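Local coordinates for putative lipoprotein (PDB 4GIO), which is of unknown function but is a bacterial lipoprotein, probably membrane-tethered, with a variant immunoglobulin fold, at residues S18-S23 against K50-K55; F28-R31 against Y37-F40; V56-K61 against R67-E72. All coordinates share one frame; numbering follows the deposited sequence.

Contact 1 (S18-S23 against K50-K55); sequences SNLPKS and KDVIYK
Leu20 and Val52 meet through methyl groups that their first torsions carry into the space between the two segments. In Leu20, CG stands anti to the carbonyl carbon (chi1 -63°), and the branch beyond it brings CD2 nearer to the strand than the start of the side chain would suggest. Val52 places CG1 in the corresponding position beside its backbone N, and Leu20 CD2 lies 4.1 Å from Val52 CG1. The two side chains cross obliquely, a loose apolar touch with no hydrogen bond directly between the segments. Both residues are buried, and branched aliphatic chains suit them because they fill the interior without bringing in a polar group that would need a partner.

One residue further along the loop and two back along the strand, the contact changes character. The Lys50 chain bends at chi2 and again at chi4, and its end comes up against the CD corner of the Pro21 ring, with 3.7 Å between Lys50 CE and Pro21 CD. Lysine fits this margin because its methylenes pack on the proline ring while its ammonium group reaches water. That group uses a water as a bridge: the molecule accepts from Lys50 NZ at 3.1 Å and donates to Asn19 O at an unusually short 2.5 Å, linking the loop backbone to the start of the strand.

The 18-23 segment belongs to the loop between strands 14-16 and 25-32. Leu20 also rests on Ile103 and Ala105 of strand 98-105, while Val52 touches Ile103 and, on strand 75-79, Leu77 and Ile79. The loop is thus packed against the four-stranded sheet, in which strand 50-59 runs antiparallel between strands 98-105 and 75-79.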
loop_
_atom_site.group_PDB
_atom_site.type_symbol
_atom_site.label_atom_id
_atom_site.label_comp_id
_atom_site.label_asym_id
_atom_site.label_seq_id
_atom_site.Cartn_x
_atom_site.Cartn_y
_atom_site.Cartn_z
ATOM N N SER A 18 10.473 -9.416 6.907
ATOM C CA SER A 18 11.397 -10.537 6.679
ATOM C C SER A 18 10.773 -11.908 6.311
ATOM O O SER A 18 11.414 -12.717 5.648
ATOM C CB SER A 18 12.376 -10.676 7.845
ATOM O OG SER A 18 11.757 -11.019 9.040
ATOM N N ASN A 19 9.545 -12.165 6.719
ATOM C CA ASN A 19 8.888 -13.405 6.378
ATOM C C ASN A 19 8.079 -13.336 5.094
ATOM O O ASN A 19 7.364 -14.271 4.800
ATOM C CB ASN A 19 8.039 -13.888 7.534
ATOM C CG ASN A 19 8.861 -14.201 8.752
ATOM O OD1 ASN A 19 9.818 -14.927 8.688
ATOM N ND2 ASN A 19 8.464 -13.665 9.894
ATOM N N LEU A 20 8.212 -12.279 4.291
ATOM C CA LEU A 20 7.564 -12.270 2.985
ATOM C C LEU A 20 8.616 -12.383 1.854
ATOM O O LEU A 20 9.681 -11.809 1.972
ATOM C CB LEU A 20 6.790 -10.942 2.842
ATOM C CG LEU A 20 5.673 -10.791 3.879
ATOM C CD1 LEU A 20 4.921 -9.472 3.632
ATOM C CD2 LEU A 20 4.738 -11.970 3.766
ATOM N N PRO A 21 8.273 -13.010 0.733
ATOM C CA PRO A 21 9.202 -13.036 -0.382
ATOM C C PRO A 21 9.409 -11.639 -0.985
ATOM O O PRO A 21 8.499 -10.756 -0.980
ATOM C CB PRO A 21 8.511 -13.965 -1.363
ATOM C CG PRO A 21 7.122 -13.809 -1.081
ATOM C CD PRO A 21 7.029 -13.707 0.390
ATOM N N LYS A 22 10.614 -11.432 -1.490
ATOM C CA LYS A 22 11.000 -10.117 -2.020
ATOM C C LYS A 22 10.195 -9.819 -3.226
ATOM O O LYS A 22 9.995 -8.653 -3.528
ATOM C CB LYS A 22 12.493 -10.072 -2.430
ATOM C CG LYS A 22 13.432 -9.559 -1.345
ATOM C CD LYS A 22 13.346 -10.419 -0.071
ATOM C CE LYS A 22 14.283 -11.627 -0.034
ATOM N NZ LYS A 22 13.818 -12.714 1.004
ATOM N N SER A 23 9.754 -10.864 -3.933
ATOM C CA SER A 23 9.075 -10.679 -5.205
ATOM C C SER A 23 7.564 -10.532 -5.029
ATOM O O SER A 23 6.846 -10.566 -6.008
ATOM C CB SER A 23 9.388 -11.816 -6.198
ATOM O OG SER A 23 8.665 -13.018 -5.851
ATOM N N LYS A 50 -1.274 -16.570 1.050
ATOM C CA LYS A 50 -0.662 -15.943 2.226
ATOM C C LYS A 50 -1.662 -14.984 2.845
ATOM O O LYS A 50 -2.360 -14.285 2.101
ATOM C CB LYS A 50 0.490 -15.052 1.777
ATOM C CG LYS A 50 1.856 -15.561 2.072
ATOM C CD LYS A 50 2.490 -15.907 0.753
ATOM C CE LYS A 50 3.994 -15.791 0.767
ATOM N NZ LYS A 50 4.563 -16.881 1.607
ATOM N N ASP A 51 -1.680 -14.906 4.172
ATOM C CA ASP A 51 -2.444 -13.874 4.828
ATOM C C ASP A 51 -1.394 -12.835 5.249
ATOM O O ASP A 51 -0.384 -13.157 5.877
ATOM C CB ASP A 51 -3.234 -14.373 6.045
ATOM C CG ASP A 51 -4.481 -15.197 5.657
ATOM O OD1 ASP A 51 -5.237 -14.816 4.721
ATOM O OD2 ASP A 51 -4.655 -16.274 6.241
ATOM N N VAL A 52 -1.654 -11.603 4.865
ATOM C CA VAL A 52 -0.803 -10.513 5.276
ATOM C C VAL A 52 -1.540 -9.392 5.950
ATOM O O VAL A 52 -2.782 -9.301 5.897
ATOM C CB VAL A 52 -0.011 -9.954 4.067
ATOM C CG1 VAL A 52 0.721 -11.092 3.432
ATOM C CG2 VAL A 52 -0.960 -9.249 3.088
ATOM N N ILE A 53 -0.760 -8.533 6.613
ATOM C CA ILE A 53 -1.339 -7.381 7.301
ATOM C C ILE A 53 -0.631 -6.153 6.766
ATOM O O ILE A 53 0.574 -6.126 6.751
ATOM C CB ILE A 53 -1.201 -7.491 8.845
ATOM C CG1 ILE A 53 -2.236 -8.501 9.400
ATOM C CG2 ILE A 53 -1.359 -6.093 9.507
ATOM C CD1 ILE A 53 -1.823 -9.055 10.774
ATOM N N TYR A 54 -1.376 -5.165 6.271
ATOM C CA TYR A 54 -0.740 -3.942 5.723
ATOM C C TYR A 54 -1.102 -2.634 6.474
ATOM O O TYR A 54 -2.155 -2.559 7.159
ATOM C CB TYR A 54 -1.036 -3.816 4.251
ATOM C CG TYR A 54 -2.423 -3.483 3.880
ATOM C CD1 TYR A 54 -2.848 -2.172 3.829
ATOM C CD2 TYR A 54 -3.361 -4.507 3.563
ATOM C CE1 TYR A 54 -4.187 -1.867 3.456
ATOM C CE2 TYR A 54 -4.661 -4.223 3.151
ATOM C CZ TYR A 54 -5.067 -2.909 3.108
ATOM O OH TYR A 54 -6.321 -2.590 2.774
ATOM N N LYS A 55 -0.230 -1.624 6.325
ATOM C CA LYS A 55 -0.472 -0.335 6.945
ATOM C C LYS A 55 -0.078 0.771 5.993
ATOM O O LYS A 55 1.001 0.729 5.449
ATOM C CB LYS A 55 0.356 -0.202 8.221
ATOM C CG LYS A 55 -0.000 1.109 9.023
ATOM C CD LYS A 55 -1.345 1.024 9.727
ATOM C CE LYS A 55 -1.520 2.184 10.739
ATOM N NZ LYS A 55 -1.983 3.399 10.057
HETATM O O HOH W 1 5.668 -15.986 4.364
#

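Contact 2 (F28-R31 against Y37-F40); sequences FQKR and YLEF
Strands 28-31 and 38-40 run antiparallel, their axes 4.7 Å apart at closest approach, and Arg31 and Glu39 form a hydrogen-bonded pair through Arg31 N to Glu39 O (2.9 Å) and Glu39 N to Arg31 O (2.8 Å). The same pair is joined through its side chains, which lie side by side and point the same way. Arg31 NH1 approaches Glu39 OE2 at 2.7 Å in a salt bridge whose hydrogen bond is weak, bent to 135° at the hydrogen. The carboxylate oxygen sits at the guanidinium edge, in its plane, although the two flat groups are turned 77° apart. Long charged chains suit this face, since they can pair across the strands while staying in touch with solvent.

On the other face, Lys30 and Phe40 form the adjoining non-hydrogen-bonded pair. Leu38 CG lies anti to its backbone N (chi1 178°), bringing CD1 to 3.8 Å from Lys30 CB, so the lysine's aliphatic base meets the buried leucine. This is the 25-32/38-44 beta hairpin: strand 38-44 is flanked on its other side by strand 85-90, and Phe40 stacks on Phe99 and meets Trp58 from the four-stranded sheet.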
loop_
_atom_site.group_PDB
_atom_site.type_symbol
_atom_site.label_atom_id
_atom_site.label_comp_id
_atom_site.label_asym_id
_atom_site.label_seq_id
_atom_site.Cartn_x
_atom_site.Cartn_y
_atom_site.Cartn_z
ATOM N N PHE A 28 3.906 -0.993 -8.559
ATOM C CA PHE A 28 2.929 -0.049 -8.024
ATOM C C PHE A 28 2.879 1.234 -8.833
ATOM O O PHE A 28 3.776 1.560 -9.584
ATOM C CB PHE A 28 3.181 0.200 -6.549
ATOM C CG PHE A 28 4.447 0.890 -6.258
ATOM C CD1 PHE A 28 4.510 2.271 -6.267
ATOM C CD2 PHE A 28 5.589 0.159 -5.972
ATOM C CE1 PHE A 28 5.682 2.906 -5.979
ATOM C CE2 PHE A 28 6.761 0.796 -5.663
ATOM C CZ PHE A 28 6.802 2.190 -5.683
ATOM N N GLN A 29 1.799 1.957 -8.688
ATOM C CA GLN A 29 1.728 3.255 -9.353
ATOM C C GLN A 29 0.765 4.143 -8.571
ATOM O O GLN A 29 0.019 3.670 -7.715
ATOM C CB GLN A 29 1.251 3.059 -10.783
ATOM C CG GLN A 29 -0.117 2.431 -10.836
ATOM C CD GLN A 29 -0.445 1.936 -12.193
ATOM O OE1 GLN A 29 0.391 1.977 -13.090
ATOM N NE2 GLN A 29 -1.660 1.438 -12.369
ATOM N N LYS A 30 0.788 5.414 -8.876
ATOM C CA LYS A 30 -0.132 6.339 -8.241
ATOM C C LYS A 30 -0.597 7.392 -9.229
ATOM O O LYS A 30 0.086 7.647 -10.255
ATOM C CB LYS A 30 0.513 6.944 -6.976
ATOM C CG LYS A 30 1.748 7.817 -7.202
ATOM C CD LYS A 30 2.561 7.960 -5.873
ATOM C CE LYS A 30 3.603 9.072 -5.985
ATOM N NZ LYS A 30 4.516 8.722 -7.088
ATOM N N ARG A 31 -1.688 8.059 -8.876
ATOM C CA ARG A 31 -2.146 9.223 -9.657
ATOM C C ARG A 31 -3.090 10.098 -8.820
ATOM O O ARG A 31 -3.684 9.643 -7.818
ATOM C CB ARG A 31 -2.786 8.749 -10.943
ATOM C CG ARG A 31 -4.055 8.062 -10.682
ATOM C CD ARG A 31 -4.596 7.419 -11.944
ATOM N NE ARG A 31 -6.016 7.682 -11.906
ATOM C CZ ARG A 31 -6.854 7.004 -11.147
ATOM N NH1 ARG A 31 -6.379 6.001 -10.433
ATOM N NH2 ARG A 31 -8.145 7.326 -11.120
ATOM N N TYR A 37 -7.624 13.904 -5.417
ATOM C CA TYR A 37 -7.070 13.024 -4.351
ATOM C C TYR A 37 -6.146 11.946 -4.942
ATOM O O TYR A 37 -6.490 11.280 -5.942
ATOM C CB TYR A 37 -8.209 12.279 -3.629
ATOM C CG TYR A 37 -9.077 13.230 -2.864
ATOM C CD1 TYR A 37 -10.263 13.714 -3.423
ATOM C CD2 TYR A 37 -8.673 13.704 -1.626
ATOM C CE1 TYR A 37 -11.051 14.615 -2.732
ATOM C CE2 TYR A 37 -9.464 14.581 -0.892
ATOM C CZ TYR A 37 -10.634 15.047 -1.471
ATOM O OH TYR A 37 -11.368 15.937 -0.792
ATOM N N LEU A 38 -5.044 11.686 -4.237
ATOM C CA LEU A 38 -4.081 10.659 -4.641
ATOM C C LEU A 38 -4.659 9.251 -4.472
ATOM O O LEU A 38 -5.264 8.926 -3.449
ATOM C CB LEU A 38 -2.828 10.817 -3.801
ATOM C CG LEU A 38 -1.685 9.807 -4.028
ATOM C CD1 LEU A 38 -1.055 10.076 -5.426
ATOM C CD2 LEU A 38 -0.668 9.911 -2.854
ATOM N N GLU A 39 -4.451 8.397 -5.475
ATOM C CA GLU A 39 -4.841 7.002 -5.352
ATOM C C GLU A 39 -3.633 6.183 -5.739
ATOM O O GLU A 39 -2.848 6.568 -6.633
ATOM C CB GLU A 39 -6.015 6.719 -6.315
ATOM C CG GLU A 39 -6.415 5.227 -6.361
ATOM C CD GLU A 39 -7.283 4.895 -7.575
ATOM O OE1 GLU A 39 -8.457 5.379 -7.599
ATOM O OE2 GLU A 39 -6.750 4.187 -8.493
ATOM N N PHE A 40 -3.451 5.067 -5.082
ATOM C CA PHE A 40 -2.355 4.193 -5.501
ATOM C C PHE A 40 -2.868 2.796 -5.702
ATOM O O PHE A 40 -3.922 2.426 -5.132
ATOM C CB PHE A 40 -1.123 4.269 -4.570
ATOM C CG PHE A 40 -1.323 3.674 -3.194
ATOM C CD1 PHE A 40 -1.261 2.281 -2.997
ATOM C CD2 PHE A 40 -1.562 4.508 -2.080
ATOM C CE1 PHE A 40 -1.420 1.728 -1.723
ATOM C CE2 PHE A 40 -1.727 3.971 -0.739
ATOM C CZ PHE A 40 -1.634 2.555 -0.584
#

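Contact 3 (V56-K61 against R67-E72); sequences VDWLDK and RDVLNE
Val56 CG2 lies 3.9 Å from Glu72 OE1, and Trp58 turns its CD1 corner to Asn71 and Val69. Its CG is anti to the carbonyl carbon (chi1 -63°), which helps direct that corner toward the loop. Asn71 OD1 stands at the edge of the indole, near its plane, 4.1 Å from Trp58 CD1; the two side chains run antiparallel past one another, ring and amide planes only 17° apart. Val69 CG2 adds a looser apolar touch to the same ring atom.

No hydrogen bond joins the segments directly, and water does the joining. One water donates to both Val56 O (3.1 Å) and Asn71 OD1 (2.9 Å) and accepts from Glu72 N. A second accepts from Trp58 N and, 2.8 Å from Asn71 OD1, probably also holds this amide oxygen; asparagine suits the place as a short acceptor. A third accepts from Val56 N and can donate to Glu72 OE1 or O, and a fourth accepts from Trp58 NE1 at 3.0 Å, satisfying the indole N-H.

Further out, Glu72 OE2 forms a salt bridge with Lys89, which probably steadies the side chain. Val56 CG1 lies over one face of the Trp58 ring. Segment 67-72 lies beside the end of strand 50-59, joined to it mainly through bridging waters, while Val56 and Trp58 also pack on Leu101 and Phe99 of strand 98-105 and on Phe40 and Leu38 of strand 38-44.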
loop_
_atom_site.group_PDB
_atom_site.type_symbol
_atom_site.label_atom_id
_atom_site.label_comp_id
_atom_site.label_asym_id
_atom_site.label_seq_id
_atom_site.Cartn_x
_atom_site.Cartn_y
_atom_site.Cartn_z
ATOM N N VAL A 56 -0.913 1.790 5.831
ATOM C CA VAL A 56 -0.658 2.907 4.917
ATOM C C VAL A 56 -0.305 4.189 5.684
ATOM O O VAL A 56 -0.993 4.520 6.651
ATOM C CB VAL A 56 -1.889 3.210 4.068
ATOM C CG1 VAL A 56 -1.532 4.344 3.037
ATOM C CG2 VAL A 56 -2.335 1.907 3.327
ATOM N N ASP A 57 0.784 4.840 5.284
ATOM C CA ASP A 57 1.048 6.260 5.682
ATOM C C ASP A 57 0.893 7.134 4.427
ATOM O O ASP A 57 1.359 6.738 3.354
ATOM C CB ASP A 57 2.473 6.443 6.203
ATOM C CG ASP A 57 2.628 6.005 7.651
ATOM O OD1 ASP A 57 1.723 6.339 8.486
ATOM O OD2 ASP A 57 3.639 5.299 7.931
ATOM N N TRP A 58 0.194 8.258 4.534
ATOM C CA TRP A 58 0.140 9.229 3.407
ATOM C C TRP A 58 1.184 10.240 3.617
ATOM O O TRP A 58 1.364 10.663 4.716
ATOM C CB TRP A 58 -1.223 9.926 3.408
ATOM C CG TRP A 58 -2.347 8.851 3.167
ATOM C CD1 TRP A 58 -3.230 8.365 4.082
ATOM C CD2 TRP A 58 -2.650 8.217 1.935
ATOM N NE1 TRP A 58 -4.066 7.415 3.507
ATOM C CE2 TRP A 58 -3.770 7.336 2.177
ATOM C CE3 TRP A 58 -2.126 8.315 0.649
ATOM C CZ2 TRP A 58 -4.319 6.543 1.187
ATOM C CZ3 TRP A 58 -2.684 7.512 -0.363
ATOM C CH2 TRP A 58 -3.813 6.678 -0.089
ATOM N N LEU A 59 1.871 10.625 2.552
ATOM C CA LEU A 59 2.984 11.580 2.604
ATOM C C LEU A 59 2.625 12.885 1.862
ATOM O O LEU A 59 1.970 12.826 0.790
ATOM C CB LEU A 59 4.223 10.986 1.944
ATOM C CG LEU A 59 4.726 9.610 2.484
ATOM C CD1 LEU A 59 6.004 9.207 1.761
ATOM C CD2 LEU A 59 4.840 9.670 4.007
ATOM N N ASP A 60 3.132 14.039 2.371
ATOM C CA ASP A 60 2.854 15.276 1.726
ATOM C C ASP A 60 3.883 15.545 0.614
ATOM O O ASP A 60 4.773 14.702 0.305
ATOM C CB ASP A 60 2.707 16.438 2.777
ATOM C CG ASP A 60 4.053 16.791 3.484
ATOM O OD1 ASP A 60 5.145 16.327 3.053
ATOM O OD2 ASP A 60 4.011 17.599 4.451
ATOM N N LYS A 61 3.781 16.734 -0.014
ATOM C CA LYS A 61 4.748 17.158 -1.066
ATOM C C LYS A 61 6.230 17.120 -0.637
ATOM O O LYS A 61 7.110 16.992 -1.483
ATOM C CB LYS A 61 4.389 18.593 -1.597
ATOM C CG LYS A 61 4.141 19.588 -0.472
ATOM C CD LYS A 61 4.085 21.026 -0.938
ATOM C CE LYS A 61 4.867 21.902 0.058
ATOM N NZ LYS A 61 6.397 21.823 -0.143
ATOM N N ARG A 67 0.154 13.524 9.552
ATOM C CA ARG A 67 -0.203 12.941 10.825
ATOM C C ARG A 67 -1.521 13.429 11.297
ATOM O O ARG A 67 -2.000 12.908 12.287
ATOM C CB ARG A 67 0.882 13.258 11.877
ATOM C CG ARG A 67 2.201 12.522 11.621
ATOM C CD ARG A 67 3.419 12.921 12.553
ATOM N NE ARG A 67 4.663 12.628 11.815
ATOM C CZ ARG A 67 5.311 11.470 11.860
ATOM N NH1 ARG A 67 4.834 10.488 12.610
ATOM N NH2 ARG A 67 6.370 11.240 11.086
ATOM N N ASP A 68 -2.116 14.420 10.625
ATOM C CA ASP A 68 -3.419 14.933 11.020
ATOM C C ASP A 68 -4.576 14.504 10.104
ATOM O O ASP A 68 -5.597 15.142 10.111
ATOM C CB ASP A 68 -3.397 16.474 11.199
ATOM C CG ASP A 68 -3.110 17.199 9.899
ATOM O OD1 ASP A 68 -2.392 16.625 9.030
ATOM O OD2 ASP A 68 -3.641 18.320 9.709
ATOM N N VAL A 69 -4.453 13.374 9.401
ATOM C CA VAL A 69 -5.518 12.855 8.501
ATOM C C VAL A 69 -6.058 11.595 9.170
ATOM O O VAL A 69 -5.393 11.075 10.017
ATOM C CB VAL A 69 -4.940 12.486 7.085
ATOM C CG1 VAL A 69 -4.376 13.693 6.389
ATOM C CG2 VAL A 69 -3.837 11.367 7.244
ATOM N N LEU A 70 -7.282 11.149 8.870
ATOM C CA LEU A 70 -7.858 9.968 9.507
ATOM C C LEU A 70 -7.037 8.777 9.012
ATOM O O LEU A 70 -6.928 8.561 7.816
ATOM C CB LEU A 70 -9.320 9.753 9.092
ATOM C CG LEU A 70 -10.426 10.408 9.908
ATOM C CD1 LEU A 70 -11.830 10.011 9.418
ATOM C CD2 LEU A 70 -10.300 10.139 11.415
ATOM N N ASN A 71 -6.386 8.062 9.905
ATOM C CA ASN A 71 -5.693 6.891 9.400
ATOM C C ASN A 71 -6.485 5.638 9.659
ATOM O O ASN A 71 -7.201 5.507 10.660
ATOM C CB ASN A 71 -4.242 6.785 9.902
ATOM C CG ASN A 71 -3.380 7.943 9.401
ATOM O OD1 ASN A 71 -3.072 8.041 8.180
ATOM N ND2 ASN A 71 -3.058 8.868 10.315
ATOM N N GLU A 72 -6.352 4.736 8.703
ATOM C CA GLU A 72 -6.904 3.426 8.763
ATOM C C GLU A 72 -5.966 2.521 9.598
ATOM O O GLU A 72 -4.728 2.598 9.545
ATOM C CB GLU A 72 -7.099 2.991 7.306
ATOM C CG GLU A 72 -7.125 1.515 6.988
ATOM C CD GLU A 72 -6.992 1.256 5.454
ATOM O OE1 GLU A 72 -5.831 1.236 4.869
ATOM O OE2 GLU A 72 -8.077 1.085 4.860
HETATM O O HOH W 2 -3.633 1.306 6.755
HETATM O O HOH W 3 -3.862 5.424 7.161
HETATM O O HOH W 4 -0.849 9.254 7.014
HETATM O O HOH W 5 -5.484 5.519 5.420
#

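Strand 50-59 connects the set: its first half serves contact 1 and its second half contact 3, whose centres lie about 21 Å apart on opposite sides of the chain's centre. They still touch, since Lys55 NZ probably hydrogen-bonds Glu72 O at 2.9 Å. Contact 2 belongs to the three-stranded sheet and meets contact 3, about 14 Å away between centres, where Phe40 CE2 comes within 3.5 Å of Trp58 CH2, so that the two sheets pack face to face as in an immunoglobulin-like sandwich. Contacts 1 and 2 do not touch, their nearest atoms being about 7 Å apart, although contact 2 is nested within the chain loop that contact 1 closes.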